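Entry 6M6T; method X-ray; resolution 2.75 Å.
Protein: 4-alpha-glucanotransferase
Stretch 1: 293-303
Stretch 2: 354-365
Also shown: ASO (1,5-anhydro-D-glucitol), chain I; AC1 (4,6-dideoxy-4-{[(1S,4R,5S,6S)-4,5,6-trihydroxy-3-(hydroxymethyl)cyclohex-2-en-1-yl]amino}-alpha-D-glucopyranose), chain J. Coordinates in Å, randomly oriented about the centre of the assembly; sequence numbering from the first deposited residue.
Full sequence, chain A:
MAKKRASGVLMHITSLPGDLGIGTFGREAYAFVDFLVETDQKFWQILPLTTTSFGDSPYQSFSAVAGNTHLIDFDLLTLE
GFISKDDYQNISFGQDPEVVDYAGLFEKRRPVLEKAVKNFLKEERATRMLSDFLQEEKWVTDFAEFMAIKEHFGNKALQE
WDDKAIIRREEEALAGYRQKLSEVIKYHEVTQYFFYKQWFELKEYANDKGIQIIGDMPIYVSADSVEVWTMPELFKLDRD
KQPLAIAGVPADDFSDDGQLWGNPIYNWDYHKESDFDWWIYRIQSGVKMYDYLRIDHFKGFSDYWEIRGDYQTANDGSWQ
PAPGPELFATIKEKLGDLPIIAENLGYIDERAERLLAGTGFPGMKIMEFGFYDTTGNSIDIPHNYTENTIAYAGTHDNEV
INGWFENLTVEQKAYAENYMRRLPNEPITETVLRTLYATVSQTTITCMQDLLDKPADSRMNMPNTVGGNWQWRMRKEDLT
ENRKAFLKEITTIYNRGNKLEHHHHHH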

ATOM      1  N   LEU A 293       2.725  -3.060 -10.824  1.00 44.05           N
ATOM      2  CA  LEU A 293       1.591  -3.057  -9.915  1.00 42.60           C
ATOM      3  C   LEU A 293       1.462  -4.405  -9.222  1.00 45.33           C
ATOM      4  O   LEU A 293       1.526  -5.456  -9.862  1.00 47.58           O
ATOM      5  CB  LEU A 293       0.295  -2.736 -10.659  1.00 47.38           C
ATOM      6  CG  LEU A 293      -0.935  -2.449  -9.794  1.00 50.04           C
ATOM      7  CD1 LEU A 293      -0.888  -1.012  -9.228  1.00 49.71           C
ATOM      8  CD2 LEU A 293      -2.216  -2.711 -10.586  1.00 44.57           C
ATOM      9  N   ARG A 294       1.231  -4.362  -7.919  1.00 47.49           N
ATOM     10  CA  ARG A 294       1.111  -5.534  -7.066  1.00 45.27           C
ATOM     11  C   ARG A 294      -0.324  -5.580  -6.564  1.00 50.07           C
ATOM     12  O   ARG A 294      -0.708  -4.770  -5.712  1.00 49.45           O
ATOM     13  CB  ARG A 294       2.100  -5.440  -5.908  1.00 39.32           C
ATOM     14  CG  ARG A 294       1.905  -6.476  -4.830  1.00 51.06           C
ATOM     15  CD  ARG A 294       1.998  -5.835  -3.459  1.00 53.99           C
ATOM     16  NE  ARG A 294       2.446  -6.756  -2.414  1.00 57.97           N
ATOM     17  CZ  ARG A 294       1.724  -7.114  -1.355  1.00 55.72           C
ATOM     18  NH1 ARG A 294       2.247  -7.962  -0.469  1.00 53.56           N
ATOM     19  NH2 ARG A 294       0.491  -6.629  -1.180  1.00 45.84           N
ATOM     20  N   ILE A 295      -1.126  -6.497  -7.100  1.00 46.21           N
ATOM     21  CA  ILE A 295      -2.519  -6.571  -6.676  1.00 51.14           C
ATOM     22  C   ILE A 295      -2.592  -7.392  -5.391  1.00 52.40           C
ATOM     23  O   ILE A 295      -2.210  -8.564  -5.360  1.00 51.52           O
ATOM     24  CB  ILE A 295      -3.437  -7.128  -7.777  1.00 43.75           C
ATOM     25  CG1 ILE A 295      -4.888  -7.119  -7.286  1.00 53.63           C
ATOM     26  CG2 ILE A 295      -3.061  -8.525  -8.202  1.00 43.81           C
ATOM     27  CD1 ILE A 295      -5.330  -5.830  -6.529  1.00 53.30           C
ATOM     28  N   ASP A 296      -3.039  -6.752  -4.311  1.00 55.74           N
ATOM     29  CA  ASP A 296      -3.113  -7.421  -3.021  1.00 54.00           C
ATOM     30  C   ASP A 296      -4.207  -8.474  -3.046  1.00 52.47           C
ATOM     31  O   ASP A 296      -5.181  -8.360  -3.795  1.00 54.82           O
ATOM     32  CB  ASP A 296      -3.393  -6.418  -1.899  1.00 50.48           C
ATOM     33  CG  ASP A 296      -3.275  -7.049  -0.523  1.00 59.25           C
ATOM     34  OD1 ASP A 296      -2.533  -8.036  -0.417  1.00 62.17           O
ATOM     35  OD2 ASP A 296      -3.918  -6.599   0.457  1.00 65.66           O
ATOM     36  N   HIS A 297      -4.031  -9.513  -2.227  1.00 53.32           N
ATOM     37  CA  HIS A 297      -5.067 -10.517  -1.950  1.00 53.32           C
ATOM     38  C   HIS A 297      -5.668 -11.090  -3.234  1.00 49.96           C
ATOM     39  O   HIS A 297      -6.868 -10.988  -3.502  1.00 46.87           O
ATOM     40  CB  HIS A 297      -6.163  -9.933  -1.067  1.00 46.08           C
ATOM     41  CG  HIS A 297      -7.089 -10.959  -0.509  1.00 45.60           C
ATOM     42  ND1 HIS A 297      -6.669 -11.943   0.357  1.00 44.68           N
ATOM     43  CD2 HIS A 297      -8.422 -11.146  -0.677  1.00 49.99           C
ATOM     44  CE1 HIS A 297      -7.702 -12.693   0.699  1.00 49.55           C
ATOM     45  NE2 HIS A 297      -8.779 -12.228   0.089  1.00 50.36           N
ATOM     46  N   PHE A 298      -4.787 -11.696  -4.028  1.00 47.16           N
ATOM     47  CA  PHE A 298      -5.169 -12.288  -5.302  1.00 43.85           C
ATOM     48  C   PHE A 298      -6.219 -13.379  -5.116  1.00 42.09           C
ATOM     49  O   PHE A 298      -7.043 -13.621  -6.014  1.00 39.78           O
ATOM     50  CB  PHE A 298      -3.901 -12.834  -5.977  1.00 43.32           C
ATOM     51  CG  PHE A 298      -3.983 -12.907  -7.468  1.00 37.47           C
ATOM     52  CD1 PHE A 298      -4.053 -11.748  -8.229  1.00 36.40           C
ATOM     53  CD2 PHE A 298      -3.993 -14.140  -8.107  1.00 31.71           C
ATOM     54  CE1 PHE A 298      -4.131 -11.815  -9.600  1.00 39.17           C
ATOM     55  CE2 PHE A 298      -4.074 -14.225  -9.474  1.00 36.22           C
ATOM     56  CZ  PHE A 298      -4.141 -13.065 -10.230  1.00 40.80           C
ATOM     57  N   LYS A 299      -6.202 -14.043  -3.956  1.00 43.49           N
ATOM     58  CA  LYS A 299      -7.217 -15.040  -3.642  1.00 46.83           C
ATOM     59  C   LYS A 299      -8.619 -14.485  -3.864  1.00 46.12           C
ATOM     60  O   LYS A 299      -9.505 -15.180  -4.382  1.00 42.74           O
ATOM     61  CB  LYS A 299      -7.047 -15.511  -2.193  1.00 46.78           C
ATOM     62  CG  LYS A 299      -7.990 -16.654  -1.777  1.00 49.01           C
ATOM     63  CD  LYS A 299      -8.110 -17.721  -2.873  1.00 47.28           C
ATOM     64  CE  LYS A 299      -9.249 -18.640  -2.605  1.00 43.02           C
ATOM     65  NZ  LYS A 299      -9.203 -18.942  -1.170  1.00 44.91           N
ATOM     66  N   GLY A 300      -8.823 -13.217  -3.514  1.00 43.75           N
ATOM     67  CA  GLY A 300     -10.117 -12.573  -3.629  1.00 46.51           C
ATOM     68  C   GLY A 300     -10.669 -12.504  -5.035  1.00 44.95           C
ATOM     69  O   GLY A 300     -11.860 -12.198  -5.191  1.00 43.36           O
ATOM     70  N   PHE A 301      -9.847 -12.767  -6.057  1.00 44.85           N
ATOM     71  CA  PHE A 301     -10.349 -12.797  -7.427  1.00 44.58           C
ATOM     72  C   PHE A 301     -10.790 -14.187  -7.864  1.00 43.35           C
ATOM     73  O   PHE A 301     -11.438 -14.315  -8.904  1.00 42.34           O
ATOM     74  CB  PHE A 301      -9.296 -12.221  -8.382  1.00 41.05           C
ATOM     75  CG  PHE A 301      -9.075 -10.761  -8.174  1.00 42.15           C
ATOM     76  CD1 PHE A 301      -9.891  -9.831  -8.801  1.00 43.03           C
ATOM     77  CD2 PHE A 301      -8.102 -10.310  -7.290  1.00 46.22           C
ATOM     78  CE1 PHE A 301      -9.724  -8.469  -8.581  1.00 45.37           C
ATOM     79  CE2 PHE A 301      -7.920  -8.948  -7.067  1.00 45.52           C
ATOM     80  CZ  PHE A 301      -8.729  -8.028  -7.714  1.00 47.18           C
ATOM     81  N   SER A 302     -10.484 -15.225  -7.087  1.00 45.07           N
ATOM     82  CA  SER A 302     -11.020 -16.556  -7.330  1.00 48.02           C
ATOM     83  C   SER A 302     -12.178 -16.887  -6.392  1.00 50.38           C
ATOM     84  O   SER A 302     -13.239 -17.328  -6.841  1.00 49.03           O
ATOM     85  CB  SER A 302      -9.905 -17.605  -7.197  1.00 45.29           C
ATOM     86  OG  SER A 302      -9.637 -17.918  -5.835  1.00 48.34           O
ATOM     87  N   ASP A 303     -11.985 -16.672  -5.093  1.00 49.11           N
ATOM     88  CA  ASP A 303     -12.963 -16.995  -4.056  1.00 48.43           C
ATOM     89  C   ASP A 303     -12.678 -16.059  -2.890  1.00 49.88           C
ATOM     90  O   ASP A 303     -11.600 -16.150  -2.296  1.00 47.82           O
ATOM     91  CB  ASP A 303     -12.838 -18.455  -3.585  1.00 45.96           C
ATOM     92  CG  ASP A 303     -13.325 -19.473  -4.613  1.00 55.26           C
ATOM     93  OD1 ASP A 303     -14.536 -19.443  -4.936  1.00 52.31           O
ATOM     94  OD2 ASP A 303     -12.504 -20.331  -5.062  1.00 54.04           O
ATOM     95  N   ARG A 354      -5.095 -21.966 -11.002  1.00 44.33           N
ATOM     96  CA  ARG A 354      -5.474 -21.765 -12.398  1.00 48.68           C
ATOM     97  C   ARG A 354      -5.489 -20.281 -12.759  1.00 41.88           C
ATOM     98  O   ARG A 354      -5.054 -19.907 -13.856  1.00 38.72           O
ATOM     99  CB  ARG A 354      -6.839 -22.407 -12.686  1.00 53.87           C
ATOM    100  CG  ARG A 354      -6.911 -23.891 -12.402  1.00 50.78           C
ATOM    101  CD  ARG A 354      -7.285 -24.699 -13.617  1.00 64.33           C
ATOM    102  NE  ARG A 354      -8.651 -24.419 -14.040  1.00 70.99           N
ATOM    103  CZ  ARG A 354      -9.212 -24.922 -15.136  1.00 73.55           C
ATOM    104  NH1 ARG A 354      -8.515 -25.743 -15.920  1.00 68.27           N
ATOM    105  NH2 ARG A 354     -10.473 -24.611 -15.439  1.00 72.06           N
ATOM    106  N   LEU A 355      -6.020 -19.430 -11.864  1.00 42.91           N
ATOM    107  CA  LEU A 355      -5.958 -17.980 -12.062  1.00 40.58           C
ATOM    108  C   LEU A 355      -4.546 -17.533 -12.378  1.00 37.42           C
ATOM    109  O   LEU A 355      -4.300 -16.863 -13.394  1.00 36.46           O
ATOM    110  CB  LEU A 355      -6.453 -17.239 -10.821  1.00 42.04           C
ATOM    111  CG  LEU A 355      -7.677 -16.348 -10.989  1.00 44.69           C
ATOM    112  CD1 LEU A 355      -7.851 -15.460  -9.760  1.00 45.16           C
ATOM    113  CD2 LEU A 355      -7.560 -15.528 -12.250  1.00 45.59           C
ATOM    114  N   LEU A 356      -3.598 -17.906 -11.508  1.00 38.78           N
ATOM    115  CA  LEU A 356      -2.207 -17.518 -11.727  1.00 41.85           C
ATOM    116  C   LEU A 356      -1.703 -18.027 -13.074  1.00 41.73           C
ATOM    117  O   LEU A 356      -1.345 -17.230 -13.944  1.00 45.23           O
ATOM    118  CB  LEU A 356      -1.307 -17.991 -10.580  1.00 38.35           C
ATOM    119  CG  LEU A 356      -0.157 -16.995 -10.316  1.00 43.03           C
ATOM    120  CD1 LEU A 356      -0.638 -15.572 -10.436  1.00 38.88           C
ATOM    121  CD2 LEU A 356       0.499 -17.174  -8.952  1.00 44.84           C
ATOM    122  N   ALA A 357      -1.713 -19.350 -13.286  1.00 45.61           N
ATOM    123  CA  ALA A 357      -1.206 -19.896 -14.545  1.00 48.03           C
ATOM    124  C   ALA A 357      -1.793 -19.173 -15.764  1.00 53.42           C
ATOM    125  O   ALA A 357      -1.073 -18.860 -16.727  1.00 50.54           O
ATOM    126  CB  ALA A 357      -1.499 -21.390 -14.612  1.00 46.29           C
ATOM    127  N   GLY A 358      -3.095 -18.872 -15.728  1.00 46.40           N
ATOM    128  CA  GLY A 358      -3.705 -18.139 -16.820  1.00 46.48           C
ATOM    129  C   GLY A 358      -3.165 -16.732 -16.994  1.00 44.77           C
ATOM    130  O   GLY A 358      -3.150 -16.208 -18.111  1.00 46.29           O
ATOM    131  N   THR A 359      -2.742 -16.079 -15.905  1.00 41.47           N
ATOM    132  CA  THR A 359      -2.163 -14.747 -16.121  1.00 45.09           C
ATOM    133  C   THR A 359      -0.679 -14.788 -16.485  1.00 47.45           C
ATOM    134  O   THR A 359      -0.208 -13.921 -17.231  1.00 48.03           O
ATOM    135  CB  THR A 359      -2.342 -13.845 -14.898  1.00 41.41           C
ATOM    136  OG1 THR A 359      -1.620 -14.378 -13.779  1.00 40.86           O
ATOM    137  CG2 THR A 359      -3.790 -13.712 -14.538  1.00 39.61           C
ATOM    138  N   GLY A 360       0.074 -15.769 -15.987  1.00 46.16           N
ATOM    139  CA  GLY A 360       1.512 -15.716 -16.133  1.00 40.05           C
ATOM    140  C   GLY A 360       2.206 -14.641 -15.317  1.00 50.09           C
ATOM    141  O   GLY A 360       3.426 -14.483 -15.447  1.00 50.35           O
ATOM    142  N   PHE A 361       1.471 -13.894 -14.484  1.00 43.19           N
ATOM    143  CA  PHE A 361       2.100 -12.974 -13.554  1.00 40.75           C
ATOM    144  C   PHE A 361       2.971 -13.745 -12.572  1.00 40.38           C
ATOM    145  O   PHE A 361       2.658 -14.882 -12.217  1.00 46.50           O
ATOM    146  CB  PHE A 361       1.074 -12.199 -12.726  1.00 51.00           C
ATOM    147  CG  PHE A 361       0.089 -11.392 -13.522  1.00 50.09           C
ATOM    148  CD1 PHE A 361       0.479 -10.719 -14.677  1.00 44.78           C
ATOM    149  CD2 PHE A 361      -1.228 -11.271 -13.073  1.00 42.48           C
ATOM    150  CE1 PHE A 361      -0.432  -9.962 -15.392  1.00 39.32           C
ATOM    151  CE2 PHE A 361      -2.144 -10.535 -13.782  1.00 41.46           C
ATOM    152  CZ  PHE A 361      -1.744  -9.877 -14.950  1.00 42.02           C
ATOM    153  N   PRO A 362       4.055 -13.145 -12.094  1.00 48.37           N
ATOM    154  CA  PRO A 362       4.720 -13.705 -10.914  1.00 47.37           C
ATOM    155  C   PRO A 362       3.815 -13.711  -9.688  1.00 44.32           C
ATOM    156  O   PRO A 362       2.989 -12.820  -9.474  1.00 43.71           O
ATOM    157  CB  PRO A 362       5.935 -12.786 -10.710  1.00 44.04           C
ATOM    158  CG  PRO A 362       5.989 -11.873 -11.915  1.00 47.70           C
ATOM    159  CD  PRO A 362       4.973 -12.323 -12.905  1.00 48.64           C
ATOM    160  N   GLY A 363       3.988 -14.744  -8.872  1.00 44.70           N
ATOM    161  CA  GLY A 363       3.422 -14.790  -7.549  1.00 43.89           C
ATOM    162  C   GLY A 363       4.497 -14.686  -6.485  1.00 38.76           C
ATOM    163  O   GLY A 363       5.674 -14.488  -6.767  1.00 39.92           O
ATOM    164  N   MET A 364       4.067 -14.854  -5.244  1.00 41.77           N
ATOM    165  CA  MET A 364       4.925 -14.561  -4.112  1.00 43.42           C
ATOM    166  C   MET A 364       5.461 -15.833  -3.465  1.00 47.18           C
ATOM    167  O   MET A 364       4.936 -16.934  -3.658  1.00 55.23           O
ATOM    168  CB  MET A 364       4.168 -13.718  -3.083  1.00 48.81           C
ATOM    169  CG  MET A 364       3.716 -12.368  -3.632  1.00 50.18           C
ATOM    170  SD  MET A 364       3.764 -11.076  -2.381  1.00 51.97           S
ATOM    171  CE  MET A 364       3.814  -9.604  -3.415  1.00 45.45           C
ATOM    172  N   LYS A 365       6.546 -15.657  -2.704  1.00 43.90           N
ATOM    173  CA  LYS A 365       7.153 -16.689  -1.862  1.00 45.85           C
ATOM    174  C   LYS A 365       7.670 -15.980  -0.614  1.00 50.44           C
ATOM    175  O   LYS A 365       8.571 -15.137  -0.698  1.00 45.43           O
ATOM    176  CB  LYS A 365       8.284 -17.441  -2.581  1.00 47.55           C
ATOM    177  CG  LYS A 365       7.828 -18.470  -3.640  1.00 48.31           C
ATOM    178  CD  LYS A 365       7.019 -19.633  -3.025  1.00 56.39           C
ATOM    179  CE  LYS A 365       6.346 -20.516  -4.088  1.00 58.26           C
ATOM    180  NZ  LYS A 365       7.178 -20.643  -5.335  1.00 53.68           N
TER
HETATM  181  C1  ASO I   1      -4.276  -6.994   1.821  1.00 63.03           C
HETATM  182  C2  ASO I   1      -3.229  -6.606   2.886  1.00 64.61           C
HETATM  183  C3  ASO I   1      -3.800  -6.843   4.294  1.00 67.52           C
HETATM  184  C4  ASO I   1      -5.081  -6.001   4.438  1.00 57.48           C
HETATM  185  C5  ASO I   1      -6.058  -6.373   3.356  1.00 58.46           C
HETATM  186  C6  ASO I   1      -7.201  -5.359   3.366  1.00 63.24           C
HETATM  187  O2  ASO I   1      -2.012  -7.338   2.703  1.00 64.55           O
HETATM  188  O3  ASO I   1      -2.806  -6.468   5.309  1.00 68.77           O
HETATM  189  O4  ASO I   1      -5.693  -6.171   5.740  1.00 55.82           O
HETATM  190  O5  ASO I   1      -5.463  -6.212   2.065  1.00 66.26           O
HETATM  191  O6  ASO I   1      -7.644  -5.117   2.019  1.00 66.98           O
HETATM  192  C1  AC1 J   2      -1.353 -17.669   6.747  1.00 81.65           C
HETATM  193  O2  AC1 J   2      -3.526 -18.049   7.760  1.00 78.38           O
HETATM  194  C2  AC1 J   2      -2.610 -17.025   7.334  1.00 78.11           C
HETATM  195  C4A AC1 J   2      -3.539 -11.368   2.843  1.00 67.27           C
HETATM  196  C3  AC1 J   2      -3.294 -16.233   6.259  1.00 68.79           C
HETATM  197  O3  AC1 J   2      -4.453 -15.659   6.851  1.00 73.77           O
HETATM  198  C4  AC1 J   2      -2.360 -15.138   5.742  1.00 73.11           C
HETATM  199  N4A AC1 J   2      -2.944 -14.420   4.606  1.00 70.29           N
HETATM  200  C5  AC1 J   2      -1.059 -15.732   5.245  1.00 72.54           C
HETATM  201  O5  AC1 J   2      -0.449 -16.601   6.252  1.00 74.56           O
HETATM  202  C6  AC1 J   2      -0.133 -14.566   4.838  1.00 60.50           C
HETATM  203  C1B AC1 J   2      -3.868 -13.331   4.952  1.00 68.08           C
HETATM  204  C2B AC1 J   2      -4.790 -13.192   3.782  1.00 65.36           C
HETATM  205  O2B AC1 J   2      -5.314 -14.492   3.511  1.00 75.18           O
HETATM  206  C3B AC1 J   2      -3.983 -12.755   2.586  1.00 61.28           C
HETATM  207  O3B AC1 J   2      -4.803 -12.704   1.427  1.00 61.21           O
HETATM  208  O4  AC1 J   2      -2.682 -10.949   1.759  1.00 65.60           O
HETATM  209  C5B AC1 J   2      -2.914 -11.260   4.096  1.00 68.53           C
HETATM  210  C7B AC1 J   2      -3.123 -12.172   5.132  1.00 70.44           C
HETATM  211  C6B AC1 J   2      -2.035 -10.052   4.345  1.00 65.92           C
HETATM  212  O6B AC1 J   2      -1.484  -9.683   3.078  1.00 68.61           O

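Stretch 1 opens with the end of a strand, 293-295, and then turns. Residues 298-301 take helical phi/psi without the regular bonds. The turn is held by its own backbone: G300 N bonds to H297 O at 3.0 Å, F301 N to F298 O at 2.9 Å, and S302 N to K299 O at 2.9 Å. Stretch 2 begins with the last part of a helix, 354-359. G360 leaves the helix with positive phi, a conformation that favours glycine. The chain then passes through F361 and P362 and is in a strand by M364.

The backbones do not touch. The CA atoms of S302 and L355 lie 7.1 Å apart, and those of F298 and L356 lie 8.8 Å apart. No hydrogen bond crosses between the stretches. Side chains make the contact, packing on each other and, at L355, on the backbone of the turn, and it buries 337 Å² in all.

F298 is central. Its CB points toward stretch 2, and chi1 is t. Four residues of stretch 2 meet its ring. F298 CE2 lies 3.8 Å from L356 CD1 and 4.0 Å from L355 CD1. F298 CZ lies 4.4 Å from both T359 CG2 and F361 CD2. The T359 methyl sits at the ring edge, near its plane. A large, flat, apolar side chain suits this place because it can reach both the helix and F361 in the loop after it.

L355 is the main helix residue in the contact. Its CD1 also packs on the turn, 3.7 Å from F301 C and 3.8 Å from F301 CB. The same methyl is 3.8 Å from S302 N. One leucine thus covers both the F298 ring and the backbone that follows it. The CB of F301 points toward stretch 2, but its ring leads away, so it adds little area.

Polar groups near the packing are bonded locally. S302 OG donates to K299 O at 3.1 Å. T359 OG1 donates to L356 O at 2.9 Å and accepts from F361 N at 3.2 Å. T359 therefore ties the helix end to the following loop while its methyl sits at the edge of the F298 ring.

A separate contact joins the two strand segments. M364 CE lies 3.3 Å from R294 NE. The long, unbranched methionine side chain reaches the arginine, which is buried; R294 NH2 is hydrogen-bonded elsewhere in the structure.

Next to this packing, D296 turns its CB away from stretch 2. Its OD2 is covalently bonded to ASO C1 at 1.5 Å, as expected of a sugar-linked intermediate in a glucanotransferase.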